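Side-chain contacts in hypothetical protein TT1465 (Thermus thermophilus, PDB 1WEK), which is of unknown function but belongs to the SLOG clan of Rossmann-like proteins, with a parallel beta-sheet flanked by helices: residues V123-F128 / T144-S149; V72-G77 / A83-A88; L154-K159 / P191-L196; L196-L199 / E204-V207. All blocks are in the same frame, centred on the assembly; numbering follows the deposited sequence.

Contact 1: V123-F128 / T144-S149; sequences VRKVLF and TLDELS. With PO4 (phosphate ion), chain G.
K125 lies against D146 and E147 where two helices of the Rossmann-like fold cross, the second of them carrying the end of a PGGxGTxxE motif familiar in this family. The short segments pass with axes 11.6 Å apart at -55°, wide enough for long side chains to fill the interval and supply its polar chemistry. K125 is bent at chi2 (-97°), which carries its CD past E147 OE1, the two side chains crossing at a slant, and takes its ammonium on to D146. There NZ makes a salt bridge with D146 OD1 at 3.2 Å, weak as a hydrogen bond; its stronger partner is E150 of the second subunit, so this buried lysine also ties two chains together. E147 takes a different route. Its OE1 sits between the K125 chain and the F128 ring, 3.4 Å from F128 CD1, with ring and carboxylate planes 69° apart. Water 1 donates to E147 OE1, although the modelled 2.5 Å is short and its exact value doubtful, and accepts from R124 NH2 at 3.3 Å. The arginine and the glutamate are thus linked through solvent, while R124 NH1 is satisfied by the carbonyl of L98. Beyond the crossing, T144 faces a phosphate ion, probably from the crystallisation liquor, which is also held by the backbone N of A46, G141 and G143. Two donors of T144 converge on one phosphate oxygen: backbone N reaches O1 at 3.1 Å, and OG1 reaches the same O1 at 2.9 Å.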
loop_
_atom_site.group_PDB
_atom_site.type_symbol
_atom_site.label_atom_id
_atom_site.label_comp_id
_atom_site.label_asym_id
_atom_site.label_seq_id
_atom_site.Cartn_x
_atom_site.Cartn_y
_atom_site.Cartn_z
ATOM N N VAL A 123 -3.681 -13.834 11.892
ATOM C CA VAL A 123 -2.891 -14.149 10.692
ATOM C C VAL A 123 -2.580 -15.653 10.686
ATOM O O VAL A 123 -2.760 -16.339 9.690
ATOM C CB VAL A 123 -1.556 -13.380 10.654
ATOM C CG1 VAL A 123 -0.738 -13.833 9.438
ATOM C CG2 VAL A 123 -1.824 -11.874 10.584
ATOM N N ARG A 124 -2.127 -16.155 11.824
ATOM C CA ARG A 124 -1.800 -17.567 11.968
ATOM C C ARG A 124 -2.999 -18.476 11.645
ATOM O O ARG A 124 -2.842 -19.500 10.966
ATOM C CB ARG A 124 -1.297 -17.801 13.389
ATOM C CG ARG A 124 -1.207 -19.234 13.799
ATOM C CD ARG A 124 -0.352 -19.363 15.030
ATOM N NE ARG A 124 -1.049 -20.024 16.117
ATOM C CZ ARG A 124 -0.444 -20.738 17.056
ATOM N NH1 ARG A 124 0.870 -20.891 17.031
ATOM N NH2 ARG A 124 -1.151 -21.274 18.036
ATOM N N LYS A 125 -4.191 -18.090 12.110
ATOM C CA LYS A 125 -5.411 -18.864 11.865
ATOM C C LYS A 125 -5.750 -18.908 10.380
ATOM O O LYS A 125 -6.300 -19.897 9.904
ATOM C CB LYS A 125 -6.614 -18.251 12.590
ATOM C CG LYS A 125 -6.517 -18.154 14.104
ATOM C CD LYS A 125 -7.216 -19.323 14.781
ATOM C CE LYS A 125 -7.691 -18.930 16.172
ATOM N NZ LYS A 125 -8.596 -17.744 16.103
ATOM N N VAL A 126 -5.454 -17.825 9.660
ATOM C CA VAL A 126 -5.730 -17.757 8.240
ATOM C C VAL A 126 -4.790 -18.717 7.508
ATOM O O VAL A 126 -5.223 -19.474 6.635
ATOM C CB VAL A 126 -5.532 -16.313 7.682
ATOM C CG1 VAL A 126 -5.440 -16.348 6.155
ATOM C CG2 VAL A 126 -6.702 -15.407 8.095
ATOM N N LEU A 127 -3.509 -18.691 7.867
ATOM C CA LEU A 127 -2.541 -19.567 7.223
ATOM C C LEU A 127 -2.841 -21.029 7.504
ATOM O O LEU A 127 -2.469 -21.899 6.732
ATOM C CB LEU A 127 -1.122 -19.220 7.692
ATOM C CG LEU A 127 -0.715 -17.798 7.307
ATOM C CD1 LEU A 127 0.647 -17.457 7.900
ATOM C CD2 LEU A 127 -0.696 -17.684 5.781
ATOM N N PHE A 128 -3.516 -21.295 8.615
ATOM C CA PHE A 128 -3.865 -22.658 8.981
ATOM C C PHE A 128 -4.932 -23.273 8.065
ATOM O O PHE A 128 -4.989 -24.494 7.901
ATOM C CB PHE A 128 -4.353 -22.694 10.433
ATOM C CG PHE A 128 -3.328 -23.196 11.408
ATOM C CD1 PHE A 128 -3.033 -22.473 12.565
ATOM C CD2 PHE A 128 -2.677 -24.405 11.188
ATOM C CE1 PHE A 128 -2.105 -22.949 13.494
ATOM C CE2 PHE A 128 -1.744 -24.896 12.110
ATOM C CZ PHE A 128 -1.461 -24.163 13.269
ATOM N N THR A 144 -6.550 -25.201 21.240
ATOM C CA THR A 144 -7.101 -26.178 20.314
ATOM C C THR A 144 -8.604 -25.968 20.091
ATOM O O THR A 144 -9.098 -26.084 18.967
ATOM C CB THR A 144 -6.872 -27.583 20.846
ATOM O OG1 THR A 144 -5.475 -27.777 21.056
ATOM C CG2 THR A 144 -7.431 -28.629 19.879
ATOM N N LEU A 145 -9.324 -25.667 21.166
ATOM C CA LEU A 145 -10.763 -25.457 21.081
ATOM C C LEU A 145 -11.041 -24.289 20.147
ATOM O O LEU A 145 -11.927 -24.353 19.297
ATOM C CB LEU A 145 -11.320 -25.186 22.470
ATOM C CG LEU A 145 -12.827 -25.024 22.712
ATOM C CD1 LEU A 145 -13.188 -23.654 22.354
ATOM C CD2 LEU A 145 -13.680 -26.005 21.919
ATOM N N ASP A 146 -10.264 -23.229 20.308
ATOM C CA ASP A 146 -10.372 -22.030 19.476
ATOM C C ASP A 146 -10.184 -22.359 17.980
ATOM O O ASP A 146 -10.921 -21.857 17.131
ATOM C CB ASP A 146 -9.336 -21.008 19.961
ATOM C CG ASP A 146 -9.182 -19.808 19.031
ATOM O OD1 ASP A 146 -10.123 -19.426 18.306
ATOM O OD2 ASP A 146 -8.089 -19.222 19.054
ATOM N N GLU A 147 -9.213 -23.205 17.648
ATOM C CA GLU A 147 -9.012 -23.574 16.245
ATOM C C GLU A 147 -10.174 -24.434 15.752
ATOM O O GLU A 147 -10.641 -24.276 14.630
ATOM C CB GLU A 147 -7.708 -24.358 16.061
ATOM C CG GLU A 147 -6.454 -23.506 16.037
ATOM C CD GLU A 147 -6.347 -22.620 14.787
ATOM O OE1 GLU A 147 -5.457 -21.738 14.780
ATOM O OE2 GLU A 147 -7.132 -22.799 13.818
ATOM N N LEU A 148 -10.641 -25.345 16.602
ATOM C CA LEU A 148 -11.739 -26.238 16.241
ATOM C C LEU A 148 -13.034 -25.476 15.973
ATOM O O LEU A 148 -13.677 -25.663 14.918
ATOM C CB LEU A 148 -11.996 -27.248 17.358
ATOM C CG LEU A 148 -12.698 -28.566 17.004
ATOM C CD1 LEU A 148 -13.400 -29.087 18.237
ATOM C CD2 LEU A 148 -13.698 -28.392 15.885
ATOM N N SER A 149 -13.415 -24.617 16.919
ATOM C CA SER A 149 -14.650 -23.871 16.763
ATOM C C SER A 149 -14.579 -22.953 15.553
ATOM O O SER A 149 -15.582 -22.769 14.865
ATOM C CB SER A 149 -15.020 -23.091 18.058
ATOM O OG SER A 149 -14.119 -22.045 18.361
HETATM P P PO4 G . -3.543 -25.341 23.820
HETATM O O1 PO4 G . -4.588 -26.285 23.337
HETATM O O2 PO4 G . -2.508 -26.087 24.584
HETATM O O3 PO4 G . -4.172 -24.321 24.698
HETATM O O4 PO4 G . -2.904 -24.672 22.656
HETATM O O HOH W 1 -4.139 -20.920 16.791
#

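Contact 2: V72-G77 / A83-A88; sequences VVTGGG and AVNRGA
V72 and A88 make the tight end of this contact, V72 CG2 lying 3.4 Å from A88 CB, closer than carbon atoms usually approach. Beside them V72 CB meets V84 CG1 at 4.2 Å, and T74 CG2 touches the same V84 methyl at 3.9 Å. This apolar seam seats helix 79-90 on strand 71-74, the first two elements of a beta-alpha-beta crossover that continues into strand 95-100; the local axes run nearly antiparallel, at 156°. At the glycine-rich loop the fit is looser: G76 CA stands 4.1 Å from N85 OD1 and G77 is partly open to solvent. Between this end and the apolar seam, T74 makes the polar link. With chi1 at 74°, T74 OG1 sits between its own backbone N and carbonyl carbon, from where it donates to N85 OD1; the donor is tilted 19° from the carbonyl plane, and the modelled 2.5 Å is short enough to be doubtful in detail. The same hydroxyl accepts from G76 N at 3.0 Å, closing an ST turn. N109 also donates to N85 OD1, and N85 ND2 donates to S95 OG and V96 O. With both amide ends engaged, the buried asparagine is probably fixed in its flip and joins strand end, loop and neighbouring strand.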
loop_
_atom_site.group_PDB
_atom_site.type_symbol
_atom_site.label_atom_id
_atom_site.label_comp_id
_atom_site.label_asym_id
_atom_site.label_seq_id
_atom_site.Cartn_x
_atom_site.Cartn_y
_atom_site.Cartn_z
ATOM N N VAL A 72 2.946 -31.555 7.387
ATOM C CA VAL A 72 2.132 -31.160 8.525
ATOM C C VAL A 72 2.410 -29.708 8.871
ATOM O O VAL A 72 3.546 -29.231 8.742
ATOM C CB VAL A 72 2.395 -32.035 9.778
ATOM C CG1 VAL A 72 2.045 -33.473 9.480
ATOM C CG2 VAL A 72 3.843 -31.913 10.223
ATOM N N VAL A 73 1.356 -29.010 9.275
ATOM C CA VAL A 73 1.441 -27.613 9.674
ATOM C C VAL A 73 0.877 -27.530 11.091
ATOM O O VAL A 73 -0.271 -27.925 11.328
ATOM C CB VAL A 73 0.608 -26.716 8.746
ATOM C CG1 VAL A 73 0.772 -25.266 9.147
ATOM C CG2 VAL A 73 1.040 -26.915 7.305
ATOM N N THR A 74 1.694 -27.057 12.031
ATOM C CA THR A 74 1.283 -26.926 13.425
ATOM C C THR A 74 1.632 -25.514 13.891
ATOM O O THR A 74 2.180 -24.715 13.125
ATOM C CB THR A 74 2.041 -27.895 14.354
ATOM O OG1 THR A 74 3.389 -27.430 14.524
ATOM C CG2 THR A 74 2.052 -29.284 13.801
ATOM N N GLY A 75 1.325 -25.212 15.151
ATOM C CA GLY A 75 1.648 -23.899 15.686
ATOM C C GLY A 75 3.110 -23.784 16.115
ATOM O O GLY A 75 3.514 -22.788 16.730
ATOM N N GLY A 76 3.906 -24.808 15.808
ATOM C CA GLY A 76 5.324 -24.789 16.154
ATOM C C GLY A 76 5.673 -24.828 17.633
ATOM O O GLY A 76 6.851 -24.758 17.980
ATOM N N GLY A 77 4.667 -24.952 18.503
ATOM C CA GLY A 77 4.922 -24.978 19.934
ATOM C C GLY A 77 5.329 -26.319 20.527
ATOM O O GLY A 77 5.732 -27.223 19.785
ATOM N N ALA A 83 5.434 -33.093 19.126
ATOM C CA ALA A 83 5.390 -34.493 18.725
ATOM C C ALA A 83 4.957 -34.638 17.268
ATOM O O ALA A 83 5.537 -35.434 16.523
ATOM C CB ALA A 83 4.446 -35.274 19.627
ATOM N N VAL A 84 3.935 -33.882 16.861
ATOM C CA VAL A 84 3.463 -33.966 15.482
ATOM C C VAL A 84 4.524 -33.500 14.485
ATOM O O VAL A 84 4.699 -34.124 13.450
ATOM C CB VAL A 84 2.190 -33.130 15.246
ATOM C CG1 VAL A 84 1.829 -33.163 13.751
ATOM C CG2 VAL A 84 1.038 -33.667 16.094
ATOM N N ASN A 85 5.211 -32.396 14.784
ATOM C CA ASN A 85 6.273 -31.892 13.902
ATOM C C ASN A 85 7.431 -32.895 13.877
ATOM O O ASN A 85 8.049 -33.139 12.831
ATOM C CB ASN A 85 6.823 -30.557 14.402
ATOM C CG ASN A 85 5.895 -29.390 14.135
ATOM O OD1 ASN A 85 5.476 -28.702 15.060
ATOM N ND2 ASN A 85 5.594 -29.143 12.867
ATOM N N ARG A 86 7.731 -33.460 15.046
ATOM C CA ARG A 86 8.812 -34.425 15.181
ATOM C C ARG A 86 8.560 -35.688 14.371
ATOM O O ARG A 86 9.443 -36.167 13.662
ATOM C CB ARG A 86 9.006 -34.799 16.644
ATOM C CG ARG A 86 10.291 -35.575 16.911
ATOM C CD ARG A 86 10.441 -35.870 18.398
ATOM N NE ARG A 86 11.742 -36.437 18.724
ATOM C CZ ARG A 86 12.124 -36.753 19.958
ATOM N NH1 ARG A 86 11.297 -36.554 20.976
ATOM N NH2 ARG A 86 13.329 -37.269 20.172
ATOM N N GLY A 87 7.357 -36.229 14.487
ATOM C CA GLY A 87 7.037 -37.430 13.749
ATOM C C GLY A 87 7.244 -37.216 12.267
ATOM O O GLY A 87 7.784 -38.081 11.574
ATOM N N ALA A 88 6.816 -36.055 11.787
ATOM C CA ALA A 88 6.935 -35.704 10.384
ATOM C C ALA A 88 8.395 -35.479 10.027
ATOM O O ALA A 88 8.918 -36.072 9.082
ATOM C CB ALA A 88 6.143 -34.452 10.096
#

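Contact 3: L154-K159 / P191-L196; sequences LLQTEK and PEDLQL
Two first torsions bring Q156 and D193 together: the glutamine has CG opposite its backbone N (chi1 171°) and runs extended beyond it, while the aspartate has CG opposite its carbonyl carbon (chi1 -67°), which turns the carboxylate to the helix. Q156 NE2 then donates to D193 OD2 at 2.9 Å, nearly straight at 165°. The oxygen lies close to the amide plane, yet the amide nitrogen comes from above the carboxylate plane, the two flat groups being strongly twisted against each other. D193 OD2 has a stronger partner in the backbone N of G190, which anchors the acceptor within its own loop, and R47 of the second subunit stands at the distance of a long, weak ion pair. Beneath the polar link, L196 lies against the helix: its CG is 4.0 Å from L155 CB and its CD2 4.0 Å from Q156 CB. F142 of the second subunit packs on both Q156 and L196, so the loop before strand 198-200 and the end of helix 142-156 meet beside a subunit interface. Just past Q156 the helix terminates. E158 takes up a positive phi, E158 N bonds to L155 O at 3.0 Å and K159 N to L154 O at 2.9 Å, the paired bonds of a Schellman motif at a helix C-terminus.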
loop_
_atom_site.group_PDB
_atom_site.type_symbol
_atom_site.label_atom_id
_atom_site.label_comp_id
_atom_site.label_asym_id
_atom_site.label_seq_id
_atom_site.Cartn_x
_atom_site.Cartn_y
_atom_site.Cartn_z
ATOM N N LEU A 154 -16.522 -21.983 9.767
ATOM C CA LEU A 154 -16.157 -21.797 8.371
ATOM C C LEU A 154 -16.785 -22.866 7.485
ATOM O O LEU A 154 -17.173 -22.591 6.343
ATOM C CB LEU A 154 -14.623 -21.808 8.211
ATOM C CG LEU A 154 -13.842 -20.612 8.777
ATOM C CD1 LEU A 154 -12.333 -20.826 8.630
ATOM C CD2 LEU A 154 -14.267 -19.340 8.059
ATOM N N LEU A 155 -16.881 -24.081 8.013
ATOM C CA LEU A 155 -17.479 -25.183 7.273
ATOM C C LEU A 155 -19.005 -25.093 7.308
ATOM O O LEU A 155 -19.655 -25.208 6.279
ATOM C CB LEU A 155 -17.017 -26.522 7.857
ATOM C CG LEU A 155 -15.552 -26.842 7.554
ATOM C CD1 LEU A 155 -15.128 -28.098 8.284
ATOM C CD2 LEU A 155 -15.374 -27.020 6.061
ATOM N N GLN A 156 -19.576 -24.878 8.490
ATOM C CA GLN A 156 -21.034 -24.780 8.621
ATOM C C GLN A 156 -21.647 -23.709 7.701
ATOM O O GLN A 156 -22.674 -23.938 7.077
ATOM C CB GLN A 156 -21.402 -24.470 10.078
ATOM C CG GLN A 156 -22.876 -24.124 10.316
ATOM C CD GLN A 156 -23.102 -23.487 11.668
ATOM O OE1 GLN A 156 -22.463 -22.493 12.001
ATOM N NE2 GLN A 156 -24.011 -24.048 12.454
ATOM N N THR A 157 -21.023 -22.534 7.640
ATOM C CA THR A 157 -21.521 -21.434 6.814
ATOM C C THR A 157 -20.958 -21.504 5.396
ATOM O O THR A 157 -21.248 -20.658 4.560
ATOM C CB THR A 157 -21.136 -20.065 7.410
ATOM O OG1 THR A 157 -19.707 -19.923 7.407
ATOM C CG2 THR A 157 -21.649 -19.938 8.842
ATOM N N GLU A 158 -20.120 -22.501 5.144
ATOM C CA GLU A 158 -19.534 -22.717 3.817
ATOM C C GLU A 158 -18.605 -21.639 3.231
ATOM O O GLU A 158 -18.579 -21.434 2.019
ATOM C CB GLU A 158 -20.659 -23.048 2.824
ATOM C CG GLU A 158 -21.332 -24.378 3.149
ATOM C CD GLU A 158 -22.475 -24.753 2.213
ATOM O OE1 GLU A 158 -22.965 -25.901 2.320
ATOM O OE2 GLU A 158 -22.897 -23.918 1.387
ATOM N N LYS A 159 -17.825 -20.975 4.084
ATOM C CA LYS A 159 -16.888 -19.962 3.614
ATOM C C LYS A 159 -15.614 -20.641 3.068
ATOM O O LYS A 159 -14.811 -20.022 2.380
ATOM C CB LYS A 159 -16.524 -18.994 4.748
ATOM C CG LYS A 159 -17.713 -18.241 5.362
ATOM C CD LYS A 159 -18.201 -17.075 4.497
ATOM C CE LYS A 159 -17.238 -15.891 4.551
ATOM N NZ LYS A 159 -17.684 -14.757 3.698
ATOM N N PRO A 191 -29.383 -29.640 11.816
ATOM C CA PRO A 191 -29.573 -31.083 12.003
ATOM C C PRO A 191 -28.360 -31.925 11.667
ATOM O O PRO A 191 -28.089 -32.910 12.344
ATOM C CB PRO A 191 -30.750 -31.408 11.078
ATOM C CG PRO A 191 -31.497 -30.114 10.985
ATOM C CD PRO A 191 -30.390 -29.090 10.889
ATOM N N GLU A 192 -27.636 -31.537 10.622
ATOM C CA GLU A 192 -26.462 -32.287 10.176
ATOM C C GLU A 192 -25.132 -31.653 10.566
ATOM O O GLU A 192 -24.078 -32.160 10.181
ATOM C CB GLU A 192 -26.458 -32.422 8.645
ATOM C CG GLU A 192 -27.822 -32.567 7.990
ATOM C CD GLU A 192 -28.451 -33.904 8.259
ATOM O OE1 GLU A 192 -27.828 -34.925 7.896
ATOM O OE2 GLU A 192 -29.564 -33.937 8.830
ATOM N N ASP A 193 -25.154 -30.559 11.322
ATOM C CA ASP A 193 -23.889 -29.901 11.663
ATOM C C ASP A 193 -22.867 -30.704 12.443
ATOM O O ASP A 193 -21.677 -30.381 12.406
ATOM C CB ASP A 193 -24.134 -28.584 12.377
ATOM C CG ASP A 193 -24.780 -27.554 11.478
ATOM O OD1 ASP A 193 -24.669 -27.681 10.239
ATOM O OD2 ASP A 193 -25.387 -26.607 12.011
ATOM N N LEU A 194 -23.298 -31.742 13.150
ATOM C CA LEU A 194 -22.328 -32.535 13.877
ATOM C C LEU A 194 -21.569 -33.481 12.960
ATOM O O LEU A 194 -20.611 -34.121 13.381
ATOM C CB LEU A 194 -22.985 -33.317 15.005
ATOM C CG LEU A 194 -23.521 -32.492 16.181
ATOM C CD1 LEU A 194 -23.338 -33.306 17.459
ATOM C CD2 LEU A 194 -22.779 -31.168 16.306
ATOM N N GLN A 195 -21.985 -33.566 11.703
ATOM C CA GLN A 195 -21.306 -34.425 10.748
ATOM C C GLN A 195 -20.120 -33.709 10.079
ATOM O O GLN A 195 -19.415 -34.300 9.255
ATOM C CB GLN A 195 -22.291 -34.926 9.681
ATOM C CG GLN A 195 -23.011 -36.228 10.023
ATOM C CD GLN A 195 -23.913 -36.104 11.232
ATOM O OE1 GLN A 195 -23.617 -36.634 12.310
ATOM N NE2 GLN A 195 -25.022 -35.396 11.064
ATOM N N LEU A 196 -19.907 -32.437 10.427
ATOM C CA LEU A 196 -18.792 -31.669 9.876
ATOM C C LEU A 196 -17.474 -32.256 10.386
ATOM O O LEU A 196 -16.420 -32.061 9.784
ATOM C CB LEU A 196 -18.883 -30.196 10.303
ATOM C CG LEU A 196 -19.552 -29.096 9.458
ATOM C CD1 LEU A 196 -20.158 -29.646 8.165
ATOM C CD2 LEU A 196 -20.601 -28.398 10.311
#

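Contact 4: L196-L199 / E204-V207; sequences LFRL and EEVV
R198 and E205 face each other at the protein surface through a single long salt bridge, R198 NH2 standing 3.6 Å from E205 OE2. The carboxylate oxygen lies at the edge of the guanidinium, near its plane, but the two flat groups are turned 71° apart, so the pair is held by charge more than by a matched, two-pronged fit. E205 CG, 3.7 Å from R198 NH2, brings the glutamate's aliphatic part to the same nitrogen. The arginine reaches across by a bend at chi3 (56°) after an extended start; the glutamate answers with an extended chain. Its other oxygen, E205 OE1, has the stronger partner, the hydroxyl of T200, which holds the carboxylate close to the end of the strand. This is the last strand-to-helix connection of the Rossmann-like fold: strand 198-200 is the outermost on its side of the parallel sheet within the chain, and helix 203-211 turns back from it. Further out, R198 is set by backbone hydrogen bonds with V165 and L167 of the adjoining strand, and F166 of that strand touches the side chains of both R198 and V206, while the helix itself is backed by helix 53-68 through V207.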
loop_
_atom_site.group_PDB
_atom_site.type_symbol
_atom_site.label_atom_id
_atom_site.label_comp_id
_atom_site.label_asym_id
_atom_site.label_seq_id
_atom_site.Cartn_x
_atom_site.Cartn_y
_atom_site.Cartn_z
ATOM N N LEU A 196 -19.907 -32.437 10.427
ATOM C CA LEU A 196 -18.792 -31.669 9.876
ATOM C C LEU A 196 -17.474 -32.256 10.386
ATOM O O LEU A 196 -16.420 -32.061 9.784
ATOM C CB LEU A 196 -18.883 -30.196 10.303
ATOM C CG LEU A 196 -19.552 -29.096 9.458
ATOM C CD1 LEU A 196 -20.158 -29.646 8.165
ATOM C CD2 LEU A 196 -20.601 -28.398 10.311
ATOM N N PHE A 197 -17.529 -32.979 11.498
ATOM C CA PHE A 197 -16.323 -33.584 12.047
ATOM C C PHE A 197 -16.522 -35.063 12.356
ATOM O O PHE A 197 -17.654 -35.532 12.492
ATOM C CB PHE A 197 -15.896 -32.847 13.319
ATOM C CG PHE A 197 -16.921 -32.889 14.420
ATOM C CD1 PHE A 197 -17.029 -34.005 15.249
ATOM C CD2 PHE A 197 -17.792 -31.818 14.618
ATOM C CE1 PHE A 197 -17.981 -34.054 16.252
ATOM C CE2 PHE A 197 -18.758 -31.856 15.624
ATOM C CZ PHE A 197 -18.854 -32.972 16.442
ATOM N N ARG A 198 -15.411 -35.787 12.465
ATOM C CA ARG A 198 -15.435 -37.209 12.762
ATOM C C ARG A 198 -14.606 -37.459 14.007
ATOM O O ARG A 198 -13.485 -36.970 14.126
ATOM C CB ARG A 198 -14.865 -38.010 11.588
ATOM C CG ARG A 198 -15.762 -38.021 10.357
ATOM C CD ARG A 198 -15.129 -38.738 9.166
ATOM N NE ARG A 198 -14.736 -40.119 9.456
ATOM C CZ ARG A 198 -14.185 -40.938 8.559
ATOM N NH1 ARG A 198 -13.973 -40.510 7.317
ATOM N NH2 ARG A 198 -13.824 -42.173 8.901
ATOM N N LEU A 199 -15.158 -38.232 14.935
ATOM C CA LEU A 199 -14.466 -38.537 16.173
ATOM C C LEU A 199 -13.836 -39.921 16.041
ATOM O O LEU A 199 -14.506 -40.873 15.667
ATOM C CB LEU A 199 -15.476 -38.489 17.324
ATOM C CG LEU A 199 -14.990 -38.167 18.737
ATOM C CD1 LEU A 199 -13.789 -37.270 18.701
ATOM C CD2 LEU A 199 -16.115 -37.501 19.494
ATOM N N GLU A 204 -4.674 -44.145 12.024
ATOM C CA GLU A 204 -4.718 -44.788 10.715
ATOM C C GLU A 204 -5.976 -44.423 9.955
ATOM O O GLU A 204 -5.956 -44.293 8.729
ATOM C CB GLU A 204 -4.654 -46.313 10.851
ATOM C CG GLU A 204 -5.824 -46.920 11.623
ATOM C CD GLU A 204 -5.479 -47.250 13.062
ATOM O OE1 GLU A 204 -4.763 -46.453 13.724
ATOM O OE2 GLU A 204 -5.940 -48.311 13.537
ATOM N N GLU A 205 -7.075 -44.258 10.682
ATOM C CA GLU A 205 -8.338 -43.914 10.050
ATOM C C GLU A 205 -8.271 -42.503 9.501
ATOM O O GLU A 205 -8.830 -42.211 8.439
ATOM C CB GLU A 205 -9.487 -44.054 11.053
ATOM C CG GLU A 205 -10.850 -43.707 10.486
ATOM C CD GLU A 205 -11.981 -44.300 11.301
ATOM O OE1 GLU A 205 -12.058 -44.011 12.516
ATOM O OE2 GLU A 205 -12.791 -45.062 10.723
ATOM N N VAL A 206 -7.578 -41.627 10.221
ATOM C CA VAL A 206 -7.421 -40.246 9.775
ATOM C C VAL A 206 -6.573 -40.188 8.514
ATOM O O VAL A 206 -6.964 -39.570 7.521
ATOM C CB VAL A 206 -6.749 -39.360 10.861
ATOM C CG1 VAL A 206 -6.540 -37.942 10.325
ATOM C CG2 VAL A 206 -7.627 -39.311 12.110
ATOM N N VAL A 207 -5.412 -40.839 8.543
ATOM C CA VAL A 207 -4.539 -40.823 7.383
ATOM C C VAL A 207 -5.218 -41.449 6.169
ATOM O O VAL A 207 -5.095 -40.942 5.057
ATOM C CB VAL A 207 -3.229 -41.561 7.664
ATOM C CG1 VAL A 207 -2.352 -41.520 6.429
ATOM C CG2 VAL A 207 -2.521 -40.918 8.854
#

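How the contacts relate
Contacts 1 and 2 lie in the buried part of the fold and touch, the outer atoms of the F128 ring, CZ and CE2, reaching the backbone of V73 to G75. Contact 2 pairs apolar packing with a neutral hydrogen-bond network, whereas contact 1 buries charges and shares them with the second subunit and a water. Contact 3 uses the far end of the same helix 142-156; it is partly buried, relies on an amide-carboxylate bond, and likewise borders the second subunit. Contact 4 takes over at L196, the residue it shares with contact 3, and lies at the surface with one long ion pair. Contacts 2 and 4 reach the same sheet, their centres about 18 Å apart.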